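Local coordinates for ABC transporter periplasmic peptide-binding protein (Pseudoalteromonas, PDB 4QFL) that binds dipeptides such as Ala-Phe in the periplasm, probably handing them to an ABC transporter for uptake into the cell, at residues T49-D54 against V381-N386; Y412-F417 against V429-A434; I519-G522 against A526-L529. All coordinates share one frame; numbering follows the deposited sequence.

Contact 1: T49-D54 against V381-N386. With PHE (phenylalanine), chain D.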
# COMPACT_ATOMS: atom_id res chain seq x y z
N THR A 49 -0.02 4.98 1.94
CA THR A 49 -1.46 4.80 2.12
C THR A 49 -2.20 4.67 0.80
O THR A 49 -2.20 5.58 -0.01
CB THR A 49 -2.07 5.94 2.91
OG1 THR A 49 -1.49 5.94 4.22
CG2 THR A 49 -3.57 5.74 3.01
N GLY A 50 -2.86 3.54 0.61
CA GLY A 50 -3.51 3.24 -0.65
C GLY A 50 -4.54 4.26 -1.09
O GLY A 50 -4.69 4.53 -2.28
N SER A 51 -5.26 4.83 -0.13
CA SER A 51 -6.28 5.83 -0.40
C SER A 51 -5.70 7.00 -1.17
O SER A 51 -6.32 7.50 -2.09
CB SER A 51 -6.85 6.34 0.92
OG SER A 51 -7.02 5.26 1.81
N THR A 52 -4.50 7.43 -0.79
CA THR A 52 -3.84 8.53 -1.48
C THR A 52 -3.32 8.10 -2.83
O THR A 52 -3.52 8.79 -3.82
CB THR A 52 -2.69 9.08 -0.66
OG1 THR A 52 -3.20 9.62 0.56
CG2 THR A 52 -1.98 10.19 -1.42
N ILE A 53 -2.65 6.95 -2.87
CA ILE A 53 -2.07 6.45 -4.11
C ILE A 53 -3.14 6.15 -5.17
O ILE A 53 -2.93 6.36 -6.37
CB ILE A 53 -1.21 5.18 -3.86
CG1 ILE A 53 -0.08 5.49 -2.88
CG2 ILE A 53 -0.66 4.65 -5.16
CD1 ILE A 53 0.80 6.66 -3.30
N ASP A 54 -4.29 5.67 -4.72
CA ASP A 54 -5.38 5.35 -5.63
C ASP A 54 -5.79 6.60 -6.39
O ASP A 54 -6.21 6.52 -7.53
CB ASP A 54 -6.58 4.75 -4.90
CG ASP A 54 -6.46 3.24 -4.70
OD1 ASP A 54 -5.53 2.64 -5.27
OD2 ASP A 54 -7.30 2.65 -3.98
N VAL A 381 -12.33 2.91 7.74
CA VAL A 381 -12.76 2.74 6.35
C VAL A 381 -12.53 1.30 5.90
O VAL A 381 -11.68 0.59 6.44
CB VAL A 381 -11.99 3.67 5.42
CG1 VAL A 381 -12.46 5.11 5.59
CG2 VAL A 381 -10.51 3.56 5.70
N SER A 382 -13.28 0.89 4.88
CA SER A 382 -13.13 -0.44 4.28
C SER A 382 -11.82 -0.56 3.48
O SER A 382 -11.48 0.35 2.72
CB SER A 382 -14.32 -0.72 3.36
OG SER A 382 -14.17 -1.96 2.70
N ARG A 383 -11.10 -1.67 3.66
CA ARG A 383 -9.90 -1.96 2.87
C ARG A 383 -10.08 -3.33 2.26
O ARG A 383 -10.91 -4.12 2.72
CB ARG A 383 -8.63 -1.97 3.73
CG ARG A 383 -8.57 -0.94 4.84
CD ARG A 383 -8.62 0.47 4.29
NE ARG A 383 -7.57 0.74 3.31
CZ ARG A 383 -7.76 1.40 2.17
NH1 ARG A 383 -8.97 1.86 1.84
NH2 ARG A 383 -6.75 1.60 1.34
N ILE A 384 -9.30 -3.64 1.23
CA ILE A 384 -9.38 -4.94 0.60
C ILE A 384 -9.23 -6.05 1.64
O ILE A 384 -9.96 -7.03 1.62
CB ILE A 384 -8.29 -5.12 -0.45
CG1 ILE A 384 -8.44 -4.06 -1.53
CG2 ILE A 384 -8.36 -6.52 -1.05
CD1 ILE A 384 -7.27 -4.02 -2.48
N TYR A 385 -8.26 -5.89 2.53
CA TYR A 385 -7.94 -6.95 3.48
C TYR A 385 -8.87 -6.97 4.70
O TYR A 385 -8.81 -7.89 5.50
CB TYR A 385 -6.49 -6.84 3.91
CG TYR A 385 -6.06 -5.45 4.31
CD1 TYR A 385 -6.26 -5.00 5.61
CD2 TYR A 385 -5.48 -4.60 3.40
CE1 TYR A 385 -5.87 -3.73 5.98
CE2 TYR A 385 -5.09 -3.32 3.76
CZ TYR A 385 -5.29 -2.89 5.06
OH TYR A 385 -4.90 -1.63 5.43
N ASN A 386 -9.72 -5.96 4.82
CA ASN A 386 -10.64 -5.90 5.95
C ASN A 386 -11.80 -4.93 5.71
O ASN A 386 -11.65 -3.72 5.91
CB ASN A 386 -9.91 -5.54 7.25
CG ASN A 386 -10.79 -5.71 8.47
OD1 ASN A 386 -12.01 -5.72 8.37
ND2 ASN A 386 -10.16 -5.85 9.63
N PHE D . -1.30 0.47 2.66
CA PHE D . -2.37 0.32 3.64
C PHE D . -3.71 0.53 2.98
O PHE D . -4.69 -0.11 3.35
CB PHE D . -2.22 1.36 4.75
CG PHE D . -1.07 1.11 5.67
CD1 PHE D . -0.87 -0.15 6.22
CD2 PHE D . -0.20 2.12 5.99
CE1 PHE D . 0.17 -0.38 7.08
CE2 PHE D . 0.85 1.89 6.84
CZ PHE D . 1.04 0.64 7.39
OXT PHE D . -3.84 1.34 2.06
O HOH W 1 -7.21 2.23 -1.30

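Contact 2: Y412-F417 against V429-A434. With ALA (alanine), chain C; PHE (phenylalanine), chain D.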
# COMPACT_ATOMS: atom_id res chain seq x y z
N TYR A 412 -10.04 6.43 14.71
CA TYR A 412 -9.87 7.82 14.28
C TYR A 412 -9.91 7.89 12.76
O TYR A 412 -9.78 6.87 12.09
CB TYR A 412 -8.54 8.41 14.78
CG TYR A 412 -8.34 8.41 16.28
CD1 TYR A 412 -8.84 9.43 17.07
CD2 TYR A 412 -7.63 7.40 16.90
CE1 TYR A 412 -8.65 9.43 18.45
CE2 TYR A 412 -7.43 7.39 18.27
CZ TYR A 412 -7.95 8.40 19.04
OH TYR A 412 -7.75 8.39 20.41
N GLU A 413 -10.09 9.09 12.23
CA GLU A 413 -9.97 9.35 10.80
C GLU A 413 -8.79 8.57 10.21
O GLU A 413 -7.72 8.49 10.82
CB GLU A 413 -9.83 10.87 10.54
CG GLU A 413 -9.69 11.31 9.08
CD GLU A 413 -8.29 11.14 8.55
OE1 GLU A 413 -7.34 11.35 9.33
OE2 GLU A 413 -8.12 10.79 7.36
N TRP A 414 -9.00 7.99 9.03
CA TRP A 414 -8.05 7.07 8.40
C TRP A 414 -6.61 7.54 8.43
O TRP A 414 -5.75 6.83 8.95
CB TRP A 414 -8.47 6.80 6.96
CG TRP A 414 -7.64 5.82 6.16
CD1 TRP A 414 -7.32 5.94 4.84
CD2 TRP A 414 -7.07 4.57 6.59
NE1 TRP A 414 -6.59 4.87 4.42
CE2 TRP A 414 -6.42 4.00 5.47
CE3 TRP A 414 -7.04 3.87 7.80
CZ2 TRP A 414 -5.75 2.78 5.52
CZ3 TRP A 414 -6.37 2.66 7.85
CH2 TRP A 414 -5.73 2.12 6.72
N ASN A 415 -6.33 8.72 7.88
CA ASN A 415 -4.96 9.23 7.86
C ASN A 415 -4.38 9.51 9.26
O ASN A 415 -3.21 9.26 9.52
CB ASN A 415 -4.85 10.48 6.98
CG ASN A 415 -5.14 10.20 5.51
OD1 ASN A 415 -4.72 9.18 4.95
ND2 ASN A 415 -5.87 11.10 4.88
N THR A 416 -5.22 10.03 10.16
CA THR A 416 -4.84 10.24 11.55
C THR A 416 -4.50 8.91 12.20
O THR A 416 -3.51 8.79 12.92
CB THR A 416 -6.02 10.84 12.33
OG1 THR A 416 -6.40 12.09 11.75
CG2 THR A 416 -5.64 11.05 13.80
N PHE A 417 -5.34 7.93 11.94
CA PHE A 417 -5.19 6.57 12.43
C PHE A 417 -3.82 6.01 12.11
O PHE A 417 -3.10 5.52 12.99
CB PHE A 417 -6.27 5.71 11.78
CG PHE A 417 -6.37 4.32 12.33
CD1 PHE A 417 -7.05 4.07 13.50
CD2 PHE A 417 -5.81 3.25 11.64
CE1 PHE A 417 -7.16 2.79 13.99
CE2 PHE A 417 -5.92 1.98 12.12
CZ PHE A 417 -6.60 1.74 13.30
N VAL A 429 -3.86 -3.50 17.04
CA VAL A 429 -4.55 -2.86 15.94
C VAL A 429 -4.94 -3.87 14.88
O VAL A 429 -4.21 -4.84 14.63
CB VAL A 429 -3.68 -1.77 15.28
CG1 VAL A 429 -2.35 -2.36 14.86
CG2 VAL A 429 -4.40 -1.14 14.10
N LEU A 430 -6.09 -3.61 14.27
CA LEU A 430 -6.53 -4.35 13.11
C LEU A 430 -6.07 -3.56 11.90
O LEU A 430 -6.53 -2.46 11.66
CB LEU A 430 -8.06 -4.46 13.09
CG LEU A 430 -8.67 -5.25 14.24
CD1 LEU A 430 -10.19 -5.15 14.21
CD2 LEU A 430 -8.20 -6.70 14.19
N LEU A 431 -5.13 -4.14 11.16
CA LEU A 431 -4.61 -3.49 9.97
C LEU A 431 -4.31 -4.57 8.93
O LEU A 431 -4.89 -5.64 8.95
CB LEU A 431 -3.34 -2.71 10.30
CG LEU A 431 -3.43 -1.20 10.04
CD1 LEU A 431 -2.32 -0.43 10.74
CD2 LEU A 431 -3.45 -0.90 8.56
N GLY A 432 -3.38 -4.28 8.03
CA GLY A 432 -3.01 -5.26 7.03
C GLY A 432 -2.18 -4.63 5.93
O GLY A 432 -1.61 -3.56 6.11
N TRP A 433 -2.11 -5.30 4.80
CA TRP A 433 -1.32 -4.81 3.70
C TRP A 433 -1.94 -5.26 2.39
O TRP A 433 -2.27 -6.43 2.23
CB TRP A 433 0.09 -5.37 3.81
CG TRP A 433 1.10 -4.79 2.87
CD1 TRP A 433 1.74 -5.45 1.85
CD2 TRP A 433 1.63 -3.46 2.87
NE1 TRP A 433 2.62 -4.61 1.23
CE2 TRP A 433 2.58 -3.38 1.83
CE3 TRP A 433 1.40 -2.32 3.66
CZ2 TRP A 433 3.28 -2.21 1.55
CZ3 TRP A 433 2.11 -1.15 3.37
CH2 TRP A 433 3.03 -1.11 2.33
N ALA A 434 -2.12 -4.32 1.48
CA ALA A 434 -2.44 -4.65 0.11
C ALA A 434 -1.16 -4.61 -0.74
O ALA A 434 -0.55 -3.56 -0.94
CB ALA A 434 -3.50 -3.70 -0.43
N ALA C . 0.66 -1.33 0.21
CA ALA C . 0.01 -0.12 0.69
C ALA C . -1.07 -0.45 1.72
O ALA C . -1.67 -1.52 1.68
CB ALA C . -0.59 0.67 -0.48
N PHE D . -1.30 0.47 2.66
CA PHE D . -2.37 0.32 3.64
C PHE D . -3.71 0.53 2.98
O PHE D . -4.69 -0.11 3.35
CB PHE D . -2.22 1.36 4.75
CG PHE D . -1.07 1.11 5.67
CD1 PHE D . -0.87 -0.15 6.22
CD2 PHE D . -0.20 2.12 5.99
CE1 PHE D . 0.17 -0.38 7.08
CE2 PHE D . 0.85 1.89 6.84
CZ PHE D . 1.04 0.64 7.39
OXT PHE D . -3.84 1.34 2.06

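Contact 3: I519-G522 against A526-L529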
# COMPACT_ATOMS: atom_id res chain seq x y z
N ILE A 519 -11.57 0.42 -16.54
CA ILE A 519 -11.00 0.59 -15.21
C ILE A 519 -10.24 -0.66 -14.76
O ILE A 519 -10.73 -1.77 -14.94
CB ILE A 519 -12.09 0.96 -14.18
CG1 ILE A 519 -13.44 0.33 -14.56
CG2 ILE A 519 -12.23 2.47 -14.05
CD1 ILE A 519 -14.20 1.11 -15.61
N THR A 520 -9.05 -0.47 -14.20
CA THR A 520 -8.22 -1.59 -13.76
C THR A 520 -7.97 -1.67 -12.25
O THR A 520 -7.42 -0.76 -11.63
CB THR A 520 -6.86 -1.64 -14.50
OG1 THR A 520 -6.15 -0.42 -14.30
CG2 THR A 520 -7.06 -1.87 -15.99
N LEU A 521 -8.39 -2.79 -11.66
CA LEU A 521 -8.11 -3.11 -10.27
C LEU A 521 -6.80 -3.89 -10.07
O LEU A 521 -5.78 -3.32 -9.64
CB LEU A 521 -9.23 -3.98 -9.68
CG LEU A 521 -10.65 -3.43 -9.61
CD1 LEU A 521 -11.59 -4.41 -8.91
CD2 LEU A 521 -10.65 -2.10 -8.91
N GLY A 522 -6.84 -5.19 -10.37
CA GLY A 522 -5.66 -6.04 -10.32
C GLY A 522 -5.34 -6.76 -9.02
O GLY A 522 -5.86 -6.40 -7.97
N ALA A 526 -2.00 -0.07 -6.99
CA ALA A 526 -3.09 0.90 -6.92
C ALA A 526 -4.04 0.83 -8.10
O ALA A 526 -3.71 0.30 -9.16
CB ALA A 526 -2.52 2.29 -6.79
N ILE A 527 -5.24 1.37 -7.89
CA ILE A 527 -6.24 1.51 -8.93
C ILE A 527 -5.73 2.43 -10.03
O ILE A 527 -4.96 3.35 -9.76
CB ILE A 527 -7.54 2.09 -8.32
CG1 ILE A 527 -8.43 0.97 -7.77
CG2 ILE A 527 -8.28 2.93 -9.33
CD1 ILE A 527 -9.11 1.30 -6.44
N SER A 528 -6.13 2.18 -11.28
CA SER A 528 -5.78 3.09 -12.37
C SER A 528 -6.99 3.47 -13.21
O SER A 528 -7.78 2.61 -13.59
CB SER A 528 -4.70 2.50 -13.28
OG SER A 528 -4.49 3.32 -14.42
N LEU A 529 -7.12 4.77 -13.47
CA LEU A 529 -8.17 5.28 -14.35
C LEU A 529 -7.57 5.78 -15.65
O LEU A 529 -8.21 6.50 -16.40
CB LEU A 529 -8.93 6.42 -13.67
CG LEU A 529 -9.61 6.15 -12.32
CD1 LEU A 529 -10.34 7.40 -11.84
CD2 LEU A 529 -10.55 4.97 -12.38

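Contact 1: T49-D54 against V381-N386
Gly50 and Arg383 mark where the two backbones come nearest, yet their CA atoms are still 9.0 Å apart. Segment 49-54 begins helix 50-60, with Thr49 at the N-cap position, while segment 381-386 is a loop whose residues Arg383 to Asn386 form a type I turn. The Arg383 side chain spans the gap: bends at chi2 (-61°) and chi3 (-56°) fold it round so that the guanidinium edge meets the carboxylate of the bound phenylalanine. Arg383 NE donates to PHE O at 3.0 Å and 163°, and Arg383 NH2 donates to PHE OXT at 3.0 Å. This is the C-terminal recognition site of a family 5 solute-binding protein, where the C-terminal carboxylate of the Ala-Phe dipeptide is fixed. Gly50 N, at the helix start, donates to PHE OXT at 2.8 Å; having no side chain, Gly50 lets that oxygen approach. Tyr385 OH donates to PHE O at 2.6 Å, and one face of its ring carries Arg383 CB. Helix start and guanidinium together probably stabilise the carboxylate's negative charge. Ser51 OG lies over one guanidinium face, 3.7 Å from Arg383 NH2. Glu36 forms a salt bridge with Arg383 NH1 and a hydrogen bond with Ser51 OG. A water accepts from Arg383 NH2 at 2.8 Å and lies 2.7 Å from Asp54 OD2.

Contact 2: Y412-F417 against V429-A434
The dipeptide pocket is walled here by Trp414, at the start of helix 414-422, and Leu431, on strand 428-434, whose side chains meet beside the bound phenylalanine. In this family 5 solute-binding fold the strand lies between strand 291-297, antiparallel to it, and strand 373-378, parallel to it. Trp414 CH2 touches Leu431 CD2 at 4.2 Å, the leucine methyl coming to the edge of the indole. With CG anti to the backbone N (chi1 -178°), the indole reaches from the helix into the pocket, and its edge also borders PHE O, 3.8 Å from Trp414 CZ2. Leu431 CD2 in turn packs against the ligand ring, 3.6 Å from PHE CD1. One helical turn on from Trp414, Phe417 CZ meets Val429 CG2 at 3.7 Å, closing the helix onto the strand away from the ligand.

At the other end of the strand the bound alanine is held by backbone and ring. Ala434 N donates to ALA O at 2.8 Å and 162°, and ALA N donates back to Ala434 O. Trp433 lays one indole face against the same amino group, Trp433 CZ2 being 3.1 Å from ALA N, while Asp436 adds a further hydrogen bond to the bound alanine. With a serine in place of Trp433 the indole face is gone, and the alanine's amino group would probably lose its packing there and be freer to shift, held by its hydrogen bonds alone. Back at the helix start, Glu413, at the N-cap position, caps the helix: its OE2 accepts from Asn415 N, while Glu413 OE1 takes both Thr416 OG1 and Thr416 N, the latter at 2.6 Å.

Contact 3: I519-G522 against A526-L529
Thr520 and Ser528 pair across a hairpin-like reversal of the chain, the two limbs running antiparallel with a single beta bridge between them. They form a hydrogen-bonded pair: Ser528 N donates to Thr520 O at 3.2 Å. The return bond, from Thr520 N to Ser528 O, is weak at 3.4 Å. On the same side of the bridge the two short side chains touch. Thr520 OG1, placed between its own backbone N and carbonyl carbon (chi1 58°), leans across to Ser528 CB at 3.4 Å.

The flanking residues are apolar. Leu521 and Ile527 run alongside each other in the same direction, with Leu521 CD2 4.0 Å from Ile527 CG1. Beyond the bridge in the other direction, Ile519 and Leu529 meet at a slant and press closely, Ile519 CG2 standing only 3.4 Å from Leu529 CD2.

A second shell seats these limbs in the protein. Leu521 and Ile527 rest on Arg508 and Gln510 of strand 500-513, Ile527 and Leu529 on Tyr33, and Ala526 on helix 50-60. Asp181 OD2 bonds Ala526 N, and Ser528 OG is bonded to Ala530 N. At the turn end, Gly522 takes backbone angles at which a CB would jam against the preceding carbonyl oxygen; its N is bonded to Glu287 OE2 and its O to both Arg508 NH1 and Asn289 ND2.

How the contacts relate
Contacts 1 and 2 are buried and share the bound phenylalanine, whereas contact 3 is partly buried, with Thr520 exposed. Their chemistry follows: contact 1 is polar and charged round a carboxylate, contact 2 joins helix to strand by apolar side chains, and contact 3 is a backbone pairing flanked by aliphatic residues. The first two meet directly, through a weak Ser51 OG to Trp414 NE1 hydrogen bond and where the Tyr385 ring packs on Leu431 and Gly432. Helix 50-60 ties contact 1 to contact 3, since Asp54 OD1 probably accepts from Ile527 N, 2.9 Å away, and Ile53 packs on Ala526. Contacts 2 and 3 do not touch, their nearest atoms being about 7 Å apart.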